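Local structure of conserved hypothetical secreted protein (Helicobacter pylori, 4RNZ) at residues T155-M160 / L170-N175; G176-S181 / Y305-P310; S100-I105 / Q117-Y122. The protein helps determine cell shape and is probably a zinc-dependent M23B-family metallopeptidase that acts on peptidoglycan. All coordinates share one frame; numbering follows the deposited sequence.

In the fold
Contact 3 comes first along the chain, then contact 1, then the first segment of contact 2. Contact 1 joins the hairpin strands 153-163 and 166-172. Contact 3 joins helices 101-109 and 112-121; its centre is about 15 Å from that of contact 1 and about 16 Å from that of contact 2. Contact 2 has its centre about 8 Å from that of contact 1 and reaches the same sheet through strand 178-179. Its other segment, 305-310, belongs to the M23 peptidase region. Contact 2 therefore ties the second Csd3 domain to the peptidase domain, while the other two contacts lie inside the second domain. All three lie away from the zinc site.

Contact 1: residues T155-M160 / L170-N175; sequences TIKMAM and LFSHSN
Ala159 and Leu170 form an antiparallel hydrogen-bonded pair. Ala159 N donates to Leu170 O at 2.8 Å, and Leu170 N returns a bond to Ala159 O at 2.9 Å. Met158 and Phe171 are the adjoining non-hydrogen-bonded pair. The next bond runs from Ser172 N to Lys157 O at 3.0 Å. The hydroxyl of Ser172 adds a weak bond to the same oxygen. CA-H...O contacts from Phe171 and Met158 fill in between these bonds. Ser172 CB lies 3.2 Å from Ile156 O. The bent Lys157 chain brings CE to 3.1 Å from Ser172 OG, a packing contact.

The apolar contacts fall on two faces. On one, Met158 and Phe171 lie side by side and point the same way. Met158 SD comes within 3.6 Å of Phe171 CE2 in an oblique Met-aromatic contact. CG of Met158 is anti to the backbone N (chi1 179°), and it too touches CE2. On the other face, Ala159 CB meets Leu170 CD1 at 4.1 Å. Ile156 CG2 adds a looser contact to this same methyl.

This is a beta hairpin of the second domain with a classic bulge, where Lys157 and Met158 both face Val140 of strand 136-146. Helix 326-348 packs on the face of Met158 and Phe171. Helix 112-121 packs on the face of Ala159 and Leu170, through Leu118 and Ala121.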
ATOM      1  N   THR A 155      -0.775   3.748  -8.584  1.00 27.53           N
ATOM      2  CA  THR A 155      -0.631   4.919  -7.782  1.00 28.20           C
ATOM      3  C   THR A 155      -1.320   6.076  -8.509  1.00 30.94           C
ATOM      4  O   THR A 155      -0.972   6.382  -9.676  1.00 30.29           O
ATOM      5  CB  THR A 155       0.860   5.225  -7.536  1.00 30.16           C
ATOM      6  OG1 THR A 155       1.457   4.119  -6.857  1.00 31.34           O
ATOM      7  CG2 THR A 155       1.043   6.452  -6.686  1.00 30.00           C
ATOM      8  N   ILE A 156      -2.290   6.710  -7.838  1.00 27.69           N
ATOM      9  CA  ILE A 156      -2.936   7.902  -8.385  1.00 28.25           C
ATOM     10  C   ILE A 156      -2.084   9.121  -8.144  1.00 29.35           C
ATOM     11  O   ILE A 156      -1.789   9.447  -7.001  1.00 29.67           O
ATOM     12  CB  ILE A 156      -4.321   8.124  -7.748  1.00 28.36           C
ATOM     13  CG1 ILE A 156      -5.265   7.008  -8.198  1.00 28.71           C
ATOM     14  CG2 ILE A 156      -4.857   9.509  -8.101  1.00 27.53           C
ATOM     15  CD1 ILE A 156      -6.579   6.981  -7.439  1.00 29.23           C
ATOM     16  N   LYS A 157      -1.663   9.783  -9.215  1.00 27.84           N
ATOM     17  CA  LYS A 157      -0.885  11.010  -9.099  1.00 29.34           C
ATOM     18  C   LYS A 157      -1.780  12.242  -9.016  1.00 26.42           C
ATOM     19  O   LYS A 157      -1.482  13.180  -8.294  1.00 25.66           O
ATOM     20  CB  LYS A 157       0.065  11.173 -10.298  1.00 32.90           C
ATOM     21  CG  LYS A 157       0.975   9.981 -10.574  1.00 36.02           C
ATOM     22  CD  LYS A 157       1.681   9.450  -9.329  1.00 40.88           C
ATOM     23  CE  LYS A 157       2.545  10.491  -8.636  1.00 47.01           C
ATOM     24  NZ  LYS A 157       3.601  11.055  -9.525  1.00 52.07           N
ATOM     25  N   MET A 158      -2.846  12.231  -9.809  1.00 30.07           N
ATOM     26  CA  MET A 158      -3.855  13.288  -9.803  1.00 31.06           C
ATOM     27  C   MET A 158      -5.222  12.699 -10.138  1.00 31.78           C
ATOM     28  O   MET A 158      -5.354  11.776 -10.963  1.00 27.78           O
ATOM     29  CB  MET A 158      -3.514  14.365 -10.820  1.00 33.09           C
ATOM     30  CG  MET A 158      -4.552  15.482 -10.872  1.00 38.39           C
ATOM     31  SD  MET A 158      -4.237  16.691 -12.163  1.00 43.17           S
ATOM     32  CE  MET A 158      -4.677  15.790 -13.623  1.00 42.86           C
ATOM     33  N   ALA A 159      -6.248  13.217  -9.476  1.00 28.79           N
ATOM     34  CA  ALA A 159      -7.601  12.923  -9.887  1.00 29.79           C
ATOM     35  C   ALA A 159      -8.443  14.184  -9.858  1.00 30.28           C
ATOM     36  O   ALA A 159      -8.119  15.142  -9.171  1.00 29.79           O
ATOM     37  CB  ALA A 159      -8.213  11.837  -9.027  1.00 30.11           C
ATOM     38  N   MET A 160      -9.508  14.165 -10.644  1.00 29.89           N
ATOM     39  CA  MET A 160     -10.454  15.281 -10.740  1.00 32.19           C
ATOM     40  C   MET A 160     -11.839  14.719 -11.035  1.00 33.76           C
ATOM     41  O   MET A 160     -12.015  13.822 -11.886  1.00 31.18           O
ATOM     42  CB  MET A 160     -10.042  16.267 -11.835  1.00 32.86           C
ATOM     43  CG  MET A 160     -10.917  17.520 -11.912  1.00 34.67           C
ATOM     44  SD  MET A 160     -12.447  17.292 -12.835  1.00 36.97           S
ATOM     45  CE  MET A 160     -11.807  17.390 -14.502  1.00 37.73           C
ATOM     46  N   LEU A 170      -7.523  16.135  -6.528  1.00 35.21           N
ATOM     47  CA  LEU A 170      -6.580  15.710  -5.537  1.00 34.45           C
ATOM     48  C   LEU A 170      -5.300  15.209  -6.184  1.00 34.84           C
ATOM     49  O   LEU A 170      -5.294  14.803  -7.349  1.00 29.00           O
ATOM     50  CB  LEU A 170      -7.184  14.683  -4.600  1.00 36.72           C
ATOM     51  CG  LEU A 170      -7.712  13.388  -5.175  1.00 36.97           C
ATOM     52  CD1 LEU A 170      -6.617  12.333  -5.306  1.00 37.43           C
ATOM     53  CD2 LEU A 170      -8.797  12.887  -4.232  1.00 40.12           C
ATOM     54  N   PHE A 171      -4.229  15.283  -5.413  1.00 33.84           N
ATOM     55  CA  PHE A 171      -2.889  15.036  -5.905  1.00 34.65           C
ATOM     56  C   PHE A 171      -2.152  14.226  -4.863  1.00 37.26           C
ATOM     57  O   PHE A 171      -2.326  14.460  -3.667  1.00 34.99           O
ATOM     58  CB  PHE A 171      -2.131  16.345  -6.062  1.00 35.20           C
ATOM     59  CG  PHE A 171      -2.774  17.329  -6.985  1.00 35.07           C
ATOM     60  CD1 PHE A 171      -3.713  18.233  -6.512  1.00 37.71           C
ATOM     61  CD2 PHE A 171      -2.415  17.378  -8.323  1.00 35.08           C
ATOM     62  CE1 PHE A 171      -4.310  19.155  -7.365  1.00 36.16           C
ATOM     63  CE2 PHE A 171      -2.994  18.306  -9.173  1.00 35.68           C
ATOM     64  CZ  PHE A 171      -3.945  19.187  -8.697  1.00 32.99           C
ATOM     65  N   SER A 172      -1.339  13.292  -5.323  1.00 35.52           N
ATOM     66  CA  SER A 172      -0.457  12.556  -4.468  1.00 39.32           C
ATOM     67  C   SER A 172       0.768  13.388  -4.227  1.00 39.21           C
ATOM     68  O   SER A 172       1.032  14.368  -4.936  1.00 39.05           O
ATOM     69  CB  SER A 172       0.001  11.276  -5.151  1.00 44.39           C
ATOM     70  OG  SER A 172       0.794  11.609  -6.296  1.00 46.06           O
ATOM     71  N   HIS A 173       1.509  12.979  -3.210  1.00 38.58           N
ATOM     72  CA  HIS A 173       2.806  13.533  -2.893  1.00 38.38           C
ATOM     73  C   HIS A 173       3.731  12.344  -2.645  1.00 39.19           C
ATOM     74  O   HIS A 173       3.270  11.224  -2.368  1.00 39.32           O
ATOM     75  CB  HIS A 173       2.701  14.409  -1.650  1.00 41.09           C
ATOM     76  CG  HIS A 173       3.919  15.238  -1.394  1.00 45.38           C
ATOM     77  ND1 HIS A 173       4.839  14.929  -0.417  1.00 49.90           N
ATOM     78  CD2 HIS A 173       4.371  16.368  -1.988  1.00 46.35           C
ATOM     79  CE1 HIS A 173       5.804  15.831  -0.418  1.00 47.30           C
ATOM     80  NE2 HIS A 173       5.538  16.720  -1.356  1.00 47.36           N
ATOM     81  N   SER A 174       5.030  12.579  -2.744  1.00 40.84           N
ATOM     82  CA  SER A 174       6.020  11.523  -2.490  1.00 44.15           C
ATOM     83  C   SER A 174       5.917  10.922  -1.068  1.00 42.72           C
ATOM     84  O   SER A 174       6.263   9.755  -0.865  1.00 44.27           O
ATOM     85  CB  SER A 174       7.424  12.077  -2.717  1.00 43.26           C
ATOM     86  OG  SER A 174       7.577  13.255  -1.967  1.00 43.35           O
ATOM     87  N   ASN A 175       5.431  11.707  -0.104  1.00 41.44           N
ATOM     88  CA  ASN A 175       5.159  11.202   1.259  1.00 40.64           C
ATOM     89  C   ASN A 175       4.006  10.188   1.389  1.00 40.56           C
ATOM     90  O   ASN A 175       3.777   9.676   2.480  1.00 41.18           O
ATOM     91  CB  ASN A 175       4.957  12.367   2.259  1.00 39.27           C
ATOM     92  CG  ASN A 175       3.628  13.095   2.070  1.00 39.28           C
ATOM     93  OD1 ASN A 175       2.665  12.556   1.492  1.00 37.47           O
ATOM     94  ND2 ASN A 175       3.559  14.319   2.572  1.00 33.89           N
TER

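Contact 2: residues G176-S181 / Y305-P310; sequences GHYYDS and YKNSRP
The ring of Tyr178 receives the amino group of Lys306 over one face. NZ stands 3.3 Å above the ring plane, offset toward the rim. Its distance to the centroid of the Tyr178 ring is 3.5 Å, a cation-pi contact. The nearest ring atom is CE2, at 3.4 Å from Lys306 NZ. At the ring edge, in plane, a water accepts from Tyr178 OH at 2.6 Å. Asn307 ND2 also donates to this water, at 3.3 Å. The water thus bridges the phenol and the amide, whose own atoms, Tyr178 OH and Asn307 ND2, are 3.8 Å apart and only pack. The amide plane is turned 57° from the ring.

Lys306 NZ has a second partner across the contact. It donates to Gly176 O at 2.9 Å and lies in the plane of that carbonyl. The bond and the ring together fix the position of the ammonium, and both probably favour its charged form. The lysine is stretched out: CG is anti to the backbone N (chi1 179°), and the chain stays extended to NZ. Gly176 has a positive phi of 93°, where a CB would press on the preceding carbonyl oxygen.

Lys306 begins a type I' beta turn that ends at Arg309. This turn closes the hairpin of strands 299-306 and 309-311, and Lys306 and Asn307 present their side chains from it to the second domain. The contact is a bridge between that domain and the M23 peptidase domain.

Around it, Tyr178 packs on Ala121 of helix 112-121 and on Val186 of strand 185-186. Asn307 rests on Gln117 of the same helix and on Gln153 of strand 153-163.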
ATOM      1  N   GLY A 176       3.270   9.925   0.308  1.00 38.55           N
ATOM      2  CA  GLY A 176       2.206   8.905   0.307  1.00 37.69           C
ATOM      3  C   GLY A 176       0.794   9.388   0.632  1.00 36.71           C
ATOM      4  O   GLY A 176      -0.171   8.640   0.468  1.00 37.35           O
ATOM      5  N   HIS A 177       0.669  10.632   1.080  1.00 33.93           N
ATOM      6  CA  HIS A 177      -0.628  11.245   1.380  1.00 34.82           C
ATOM      7  C   HIS A 177      -1.179  12.028   0.175  1.00 33.85           C
ATOM      8  O   HIS A 177      -0.426  12.356  -0.732  1.00 35.53           O
ATOM      9  CB  HIS A 177      -0.478  12.169   2.579  1.00 34.45           C
ATOM     10  CG  HIS A 177      -0.039  11.453   3.825  1.00 36.85           C
ATOM     11  ND1 HIS A 177      -0.795  11.427   4.975  1.00 38.04           N
ATOM     12  CD2 HIS A 177       1.069  10.715   4.091  1.00 39.76           C
ATOM     13  CE1 HIS A 177      -0.170  10.719   5.900  1.00 39.80           C
ATOM     14  NE2 HIS A 177       0.960  10.271   5.390  1.00 38.07           N
ATOM     15  N   TYR A 178      -2.490  12.293   0.184  1.00 34.23           N
ATOM     16  CA  TYR A 178      -3.189  13.043  -0.872  1.00 31.40           C
ATOM     17  C   TYR A 178      -3.426  14.476  -0.420  1.00 32.66           C
ATOM     18  O   TYR A 178      -3.715  14.712   0.759  1.00 31.49           O
ATOM     19  CB  TYR A 178      -4.555  12.443  -1.155  1.00 32.08           C
ATOM     20  CG  TYR A 178      -4.614  11.050  -1.779  1.00 32.98           C
ATOM     21  CD1 TYR A 178      -3.873  10.718  -2.935  1.00 33.05           C
ATOM     22  CD2 TYR A 178      -5.479  10.080  -1.242  1.00 30.78           C
ATOM     23  CE1 TYR A 178      -3.975   9.448  -3.503  1.00 32.86           C
ATOM     24  CE2 TYR A 178      -5.600   8.822  -1.796  1.00 31.95           C
ATOM     25  CZ  TYR A 178      -4.845   8.491  -2.924  1.00 33.99           C
ATOM     26  OH  TYR A 178      -5.010   7.218  -3.455  1.00 28.91           O
ATOM     27  N   TYR A 179      -3.344  15.386  -1.355  1.00 31.73           N
ATOM     28  CA  TYR A 179      -3.490  16.777  -1.089  1.00 32.20           C
ATOM     29  C   TYR A 179      -4.423  17.419  -2.063  1.00 32.64           C
ATOM     30  O   TYR A 179      -4.473  17.049  -3.214  1.00 33.73           O
ATOM     31  CB  TYR A 179      -2.136  17.473  -1.113  1.00 34.28           C
ATOM     32  CG  TYR A 179      -1.283  17.064   0.038  1.00 34.71           C
ATOM     33  CD1 TYR A 179      -0.448  15.992  -0.066  1.00 34.31           C
ATOM     34  CD2 TYR A 179      -1.384  17.689   1.247  1.00 36.60           C
ATOM     35  CE1 TYR A 179       0.307  15.581   0.988  1.00 37.02           C
ATOM     36  CE2 TYR A 179      -0.633  17.282   2.309  1.00 35.80           C
ATOM     37  CZ  TYR A 179       0.205  16.219   2.171  1.00 37.03           C
ATOM     38  OH  TYR A 179       0.953  15.778   3.199  1.00 39.21           O
ATOM     39  N   ASP A 180      -5.157  18.387  -1.571  1.00 31.16           N
ATOM     40  CA  ASP A 180      -5.936  19.176  -2.443  1.00 34.85           C
ATOM     41  C   ASP A 180      -5.059  20.153  -3.099  1.00 36.34           C
ATOM     42  O   ASP A 180      -3.879  20.219  -2.959  1.00 34.42           O
ATOM     43  CB  ASP A 180      -7.141  19.867  -1.807  1.00 37.07           C
ATOM     44  CG  ASP A 180      -6.776  20.952  -0.831  1.00 38.40           C
ATOM     45  OD1 ASP A 180      -5.689  21.514  -0.855  1.00 36.46           O
ATOM     46  OD2 ASP A 180      -7.638  21.224  -0.018  1.00 38.07           O
ATOM     47  N   SER A 181      -5.701  21.000  -3.908  1.00 38.35           N
ATOM     48  CA  SER A 181      -4.987  22.028  -4.676  1.00 41.90           C
ATOM     49  C   SER A 181      -4.488  23.235  -3.891  1.00 43.95           C
ATOM     50  O   SER A 181      -3.765  24.053  -4.402  1.00 47.50           O
ATOM     51  CB  SER A 181      -5.687  22.446  -5.985  1.00 45.17           C
ATOM     52  OG  SER A 181      -7.005  22.858  -5.852  1.00 43.27           O
ATOM     53  N   TYR A 305      -0.345  -0.019   6.037  1.00 26.35           N
ATOM     54  CA  TYR A 305      -0.261  -0.243   4.582  1.00 29.09           C
ATOM     55  C   TYR A 305      -1.365   0.538   3.885  1.00 26.76           C
ATOM     56  O   TYR A 305      -2.535   0.333   4.196  1.00 30.15           O
ATOM     57  CB  TYR A 305      -0.458  -1.718   4.272  1.00 30.04           C
ATOM     58  CG  TYR A 305       0.666  -2.535   4.817  1.00 32.34           C
ATOM     59  CD1 TYR A 305       0.660  -2.954   6.140  1.00 32.49           C
ATOM     60  CD2 TYR A 305       1.768  -2.857   4.022  1.00 33.03           C
ATOM     61  CE1 TYR A 305       1.738  -3.649   6.666  1.00 33.76           C
ATOM     62  CE2 TYR A 305       2.835  -3.578   4.542  1.00 34.41           C
ATOM     63  CZ  TYR A 305       2.804  -3.948   5.872  1.00 34.53           C
ATOM     64  OH  TYR A 305       3.842  -4.652   6.409  1.00 42.20           O
ATOM     65  N   LYS A 306      -0.997   1.438   2.979  1.00 27.01           N
ATOM     66  CA  LYS A 306      -1.962   2.165   2.160  1.00 28.26           C
ATOM     67  C   LYS A 306      -1.924   1.588   0.747  1.00 29.81           C
ATOM     68  O   LYS A 306      -0.900   1.680   0.095  1.00 27.35           O
ATOM     69  CB  LYS A 306      -1.622   3.650   2.092  1.00 29.06           C
ATOM     70  CG  LYS A 306      -2.594   4.456   1.230  1.00 30.63           C
ATOM     71  CD  LYS A 306      -2.269   5.946   1.198  1.00 33.91           C
ATOM     72  CE  LYS A 306      -3.124   6.691   0.168  1.00 35.70           C
ATOM     73  NZ  LYS A 306      -3.015   8.184   0.260  1.00 37.43           N
ATOM     74  N   ASN A 307      -3.034   1.027   0.284  1.00 26.92           N
ATOM     75  CA  ASN A 307      -3.116   0.474  -1.079  1.00 28.05           C
ATOM     76  C   ASN A 307      -2.036  -0.594  -1.297  1.00 29.17           C
ATOM     77  O   ASN A 307      -1.400  -0.663  -2.350  1.00 30.06           O
ATOM     78  CB  ASN A 307      -3.035   1.589  -2.125  1.00 26.67           C
ATOM     79  CG  ASN A 307      -4.326   2.381  -2.212  1.00 26.95           C
ATOM     80  OD1 ASN A 307      -5.385   1.816  -2.078  1.00 25.42           O
ATOM     81  ND2 ASN A 307      -4.231   3.680  -2.442  1.00 27.21           N
ATOM     82  N   SER A 308      -1.822  -1.375  -0.241  1.00 27.66           N
ATOM     83  CA  SER A 308      -0.893  -2.502  -0.201  1.00 29.72           C
ATOM     84  C   SER A 308       0.556  -2.120   0.106  1.00 30.69           C
ATOM     85  O   SER A 308       1.375  -2.997   0.380  1.00 31.56           O
ATOM     86  CB  SER A 308      -1.002  -3.347  -1.494  1.00 30.92           C
ATOM     87  OG  SER A 308      -0.113  -2.808  -2.480  1.00 30.71           O
ATOM     88  N   ARG A 309       0.889  -0.833   0.091  1.00 30.92           N
ATOM     89  CA  ARG A 309       2.250  -0.387   0.291  1.00 31.38           C
ATOM     90  C   ARG A 309       2.478   0.113   1.725  1.00 33.17           C
ATOM     91  O   ARG A 309       1.693   0.881   2.240  1.00 30.68           O
ATOM     92  CB  ARG A 309       2.574   0.721  -0.686  1.00 33.51           C
ATOM     93  CG  ARG A 309       2.556   0.243  -2.143  1.00 33.97           C
ATOM     94  CD  ARG A 309       2.820   1.391  -3.095  1.00 34.40           C
ATOM     95  NE  ARG A 309       1.672   2.282  -3.193  1.00 33.74           N
ATOM     96  CZ  ARG A 309       0.707   2.213  -4.119  1.00 32.55           C
ATOM     97  NH1 ARG A 309       0.706   1.287  -5.081  1.00 32.62           N
ATOM     98  NH2 ARG A 309      -0.278   3.104  -4.090  1.00 31.85           N
ATOM     99  N   PRO A 310       3.557  -0.339   2.372  1.00 34.03           N
ATOM    100  CA  PRO A 310       3.852   0.142   3.723  1.00 30.81           C
ATOM    101  C   PRO A 310       4.086   1.641   3.712  1.00 33.87           C
ATOM    102  O   PRO A 310       4.695   2.175   2.785  1.00 33.36           O
ATOM    103  CB  PRO A 310       5.149  -0.609   4.113  1.00 34.13           C
ATOM    104  CG  PRO A 310       5.653  -1.287   2.884  1.00 33.26           C
ATOM    105  CD  PRO A 310       4.582  -1.255   1.839  1.00 33.47           C
TER
HETATM  106  O   HOH W   1      -6.842   5.628  -2.516  1.00 27.92           O

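Contact 3: residues S100-I105 / Q117-Y122; sequences SPYQDI and QLMNAY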
ATOM      1  N   SER A 100     -22.138   4.328 -13.364  1.00 45.08           N
ATOM      2  CA  SER A 100     -21.698   4.752 -12.019  1.00 44.17           C
ATOM      3  C   SER A 100     -20.209   4.989 -12.186  1.00 40.88           C
ATOM      4  O   SER A 100     -19.617   4.443 -13.105  1.00 37.61           O
ATOM      5  CB  SER A 100     -22.011   3.719 -10.928  1.00 47.63           C
ATOM      6  OG  SER A 100     -21.191   2.541 -11.044  1.00 48.64           O
ATOM      7  N   PRO A 101     -19.579   5.764 -11.273  1.00 41.50           N
ATOM      8  CA  PRO A 101     -18.122   5.927 -11.349  1.00 37.94           C
ATOM      9  C   PRO A 101     -17.410   4.586 -11.381  1.00 37.30           C
ATOM     10  O   PRO A 101     -16.516   4.392 -12.201  1.00 39.33           O
ATOM     11  CB  PRO A 101     -17.788   6.667 -10.051  1.00 38.55           C
ATOM     12  CG  PRO A 101     -18.996   7.519  -9.840  1.00 39.46           C
ATOM     13  CD  PRO A 101     -20.163   6.657 -10.260  1.00 39.25           C
ATOM     14  N   TYR A 102     -17.831   3.658 -10.527  1.00 34.65           N
ATOM     15  CA  TYR A 102     -17.129   2.375 -10.415  1.00 37.34           C
ATOM     16  C   TYR A 102     -17.219   1.546 -11.693  1.00 37.04           C
ATOM     17  O   TYR A 102     -16.229   1.014 -12.187  1.00 38.17           O
ATOM     18  CB  TYR A 102     -17.641   1.559  -9.223  1.00 36.03           C
ATOM     19  CG  TYR A 102     -16.661   0.510  -8.776  1.00 35.38           C
ATOM     20  CD1 TYR A 102     -16.592  -0.709  -9.411  1.00 36.19           C
ATOM     21  CD2 TYR A 102     -15.775   0.757  -7.728  1.00 35.34           C
ATOM     22  CE1 TYR A 102     -15.685  -1.675  -9.023  1.00 36.30           C
ATOM     23  CE2 TYR A 102     -14.863  -0.200  -7.334  1.00 35.85           C
ATOM     24  CZ  TYR A 102     -14.822  -1.419  -7.987  1.00 37.57           C
ATOM     25  OH  TYR A 102     -13.934  -2.398  -7.620  1.00 38.68           O
ATOM     26  N   GLN A 103     -18.416   1.414 -12.221  1.00 37.11           N
ATOM     27  CA  GLN A 103     -18.613   0.599 -13.413  1.00 37.37           C
ATOM     28  C   GLN A 103     -17.878   1.189 -14.629  1.00 34.24           C
ATOM     29  O   GLN A 103     -17.236   0.473 -15.401  1.00 38.94           O
ATOM     30  CB  GLN A 103     -20.110   0.452 -13.697  1.00 35.61           C
ATOM     31  CG  GLN A 103     -20.386  -0.256 -15.002  1.00 37.71           C
ATOM     32  CD  GLN A 103     -21.844  -0.600 -15.228  1.00 39.62           C
ATOM     33  OE1 GLN A 103     -22.729  -0.283 -14.433  1.00 41.35           O
ATOM     34  NE2 GLN A 103     -22.094  -1.266 -16.333  1.00 42.59           N
ATOM     35  N   ASP A 104     -17.976   2.497 -14.787  1.00 35.86           N
ATOM     36  CA  ASP A 104     -17.309   3.177 -15.875  1.00 36.26           C
ATOM     37  C   ASP A 104     -15.783   3.043 -15.828  1.00 36.78           C
ATOM     38  O   ASP A 104     -15.153   2.791 -16.860  1.00 33.34           O
ATOM     39  CB  ASP A 104     -17.733   4.632 -15.925  1.00 37.02           C
ATOM     40  CG  ASP A 104     -19.177   4.800 -16.398  1.00 43.60           C
ATOM     41  OD1 ASP A 104     -19.768   3.845 -16.953  1.00 40.93           O
ATOM     42  OD2 ASP A 104     -19.737   5.888 -16.178  1.00 45.67           O
ATOM     43  N   ILE A 105     -15.186   3.189 -14.648  1.00 34.82           N
ATOM     44  CA  ILE A 105     -13.734   2.999 -14.530  1.00 34.45           C
ATOM     45  C   ILE A 105     -13.360   1.587 -14.944  1.00 33.27           C
ATOM     46  O   ILE A 105     -12.369   1.376 -15.658  1.00 31.17           O
ATOM     47  CB  ILE A 105     -13.237   3.285 -13.103  1.00 35.03           C
ATOM     48  CG1 ILE A 105     -13.336   4.786 -12.837  1.00 37.28           C
ATOM     49  CG2 ILE A 105     -11.786   2.841 -12.917  1.00 34.66           C
ATOM     50  CD1 ILE A 105     -13.412   5.146 -11.380  1.00 37.63           C
ATOM     51  N   GLN A 117      -9.311   2.516  -5.354  1.00 26.51           N
ATOM     52  CA  GLN A 117      -8.502   3.650  -4.917  1.00 25.88           C
ATOM     53  C   GLN A 117      -9.236   4.971  -5.112  1.00 28.82           C
ATOM     54  O   GLN A 117      -9.210   5.826  -4.233  1.00 28.88           O
ATOM     55  CB  GLN A 117      -7.186   3.734  -5.668  1.00 26.47           C
ATOM     56  CG  GLN A 117      -6.215   2.673  -5.265  1.00 26.48           C
ATOM     57  CD  GLN A 117      -4.835   2.826  -5.879  1.00 25.56           C
ATOM     58  OE1 GLN A 117      -4.481   3.847  -6.442  1.00 27.82           O
ATOM     59  NE2 GLN A 117      -4.044   1.806  -5.726  1.00 27.80           N
ATOM     60  N   LEU A 118      -9.915   5.130  -6.240  1.00 28.09           N
ATOM     61  CA  LEU A 118     -10.699   6.365  -6.454  1.00 30.12           C
ATOM     62  C   LEU A 118     -11.868   6.515  -5.479  1.00 29.50           C
ATOM     63  O   LEU A 118     -12.076   7.595  -4.951  1.00 30.48           O
ATOM     64  CB  LEU A 118     -11.208   6.478  -7.892  1.00 33.36           C
ATOM     65  CG  LEU A 118     -11.715   7.908  -8.148  1.00 35.75           C
ATOM     66  CD1 LEU A 118     -10.585   8.853  -8.507  1.00 33.94           C
ATOM     67  CD2 LEU A 118     -12.767   7.914  -9.212  1.00 36.45           C
ATOM     68  N   MET A 119     -12.632   5.447  -5.271  1.00 30.06           N
ATOM     69  CA  MET A 119     -13.756   5.476  -4.350  1.00 34.35           C
ATOM     70  C   MET A 119     -13.233   5.883  -2.973  1.00 33.68           C
ATOM     71  O   MET A 119     -13.788   6.761  -2.320  1.00 34.03           O
ATOM     72  CB  MET A 119     -14.433   4.111  -4.237  1.00 34.48           C
ATOM     73  CG  MET A 119     -15.017   3.505  -5.511  1.00 36.65           C
ATOM     74  SD  MET A 119     -16.099   4.561  -6.507  1.00 35.41           S
ATOM     75  CE  MET A 119     -14.900   5.350  -7.554  1.00 42.28           C
ATOM     76  N   ASN A 120     -12.134   5.265  -2.561  1.00 33.51           N
ATOM     77  CA  ASN A 120     -11.541   5.547  -1.267  1.00 33.57           C
ATOM     78  C   ASN A 120     -11.003   6.970  -1.138  1.00 31.92           C
ATOM     79  O   ASN A 120     -11.162   7.588  -0.097  1.00 32.65           O
ATOM     80  CB  ASN A 120     -10.466   4.497  -0.922  1.00 34.48           C
ATOM     81  CG  ASN A 120     -11.066   3.198  -0.417  1.00 37.39           C
ATOM     82  OD1 ASN A 120     -12.028   3.208   0.349  1.00 35.27           O
ATOM     83  ND2 ASN A 120     -10.481   2.060  -0.822  1.00 38.95           N
ATOM     84  N   ALA A 121     -10.377   7.480  -2.189  1.00 30.91           N
ATOM     85  CA  ALA A 121      -9.821   8.817  -2.204  1.00 32.24           C
ATOM     86  C   ALA A 121     -10.905   9.874  -2.069  1.00 34.73           C
ATOM     87  O   ALA A 121     -10.665  10.928  -1.519  1.00 34.69           O
ATOM     88  CB  ALA A 121      -9.043   9.062  -3.487  1.00 33.02           C
ATOM     89  N   TYR A 122     -12.080   9.586  -2.611  1.00 35.78           N
ATOM     90  CA  TYR A 122     -13.206  10.518  -2.566  1.00 34.76           C
ATOM     91  C   TYR A 122     -14.277  10.078  -1.557  1.00 38.41           C
ATOM     92  O   TYR A 122     -15.436  10.501  -1.649  1.00 40.78           O
ATOM     93  CB  TYR A 122     -13.793  10.660  -3.972  1.00 31.70           C
ATOM     94  CG  TYR A 122     -13.004  11.594  -4.849  1.00 31.49           C
ATOM     95  CD1 TYR A 122     -13.219  12.971  -4.804  1.00 31.32           C
ATOM     96  CD2 TYR A 122     -12.035  11.120  -5.713  1.00 29.63           C
ATOM     97  CE1 TYR A 122     -12.484  13.847  -5.581  1.00 30.53           C
ATOM     98  CE2 TYR A 122     -11.312  11.984  -6.512  1.00 30.02           C
ATOM     99  CZ  TYR A 122     -11.528  13.347  -6.445  1.00 31.74           C
ATOM    100  OH  TYR A 122     -10.808  14.209  -7.246  1.00 31.96           O
TER
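Met119 reaches Tyr102, Pro101 and Ile105 through a chain that bends twice. Its CG is anti to the carbonyl carbon (chi1 -60°). Bends at chi2 and chi3 then place SD and CE, and the methyl ends near Pro101 and Ile105. Tyr102 has CG anti to the backbone N (chi1 -159°), and the CD2 side of its ring meets Met119.

The ring of Tyr102 is met at its edge. Met119 CG lies in the ring plane, 3.6 Å from Tyr102 CD2. The sulfur is at the edge as well, in a Met-aromatic contact with SD 5.4 Å from the Tyr102 ring centroid. The two side chains run obliquely to each other. The polar end of Tyr102 is held elsewhere, by a hydrogen bond from its OH to Asn116 OD1.

The remaining contacts are purely apolar. Ile105 and Met119 point at each other tip to tip, with Ile105 CD1 4.1 Å from Met119 CE. The same methionine methyl touches Pro101 CB at 4.0 Å. On the more buried side, Ile105 CD1 meets Leu118 CD2 at 3.6 Å. One isoleucine methyl thus touches both Leu118 and Met119.

The two helical segments run roughly antiparallel, with 151° between their directions, and their axes come no closer than 10.8 Å. Side chains bridge this wide spacing. Ser100 is the N-cap of the first helix, and its OG accepts from Gln103 N at 3.2 Å.

The pair forms a helical hairpin in the second domain. Phe128 of helix 126-129 packs against Pro101, Leu118 and Met119. Leu118 also rests on Ala159 of strand 153-163, so helix 112-121 meets both helix 101-109 and that strand.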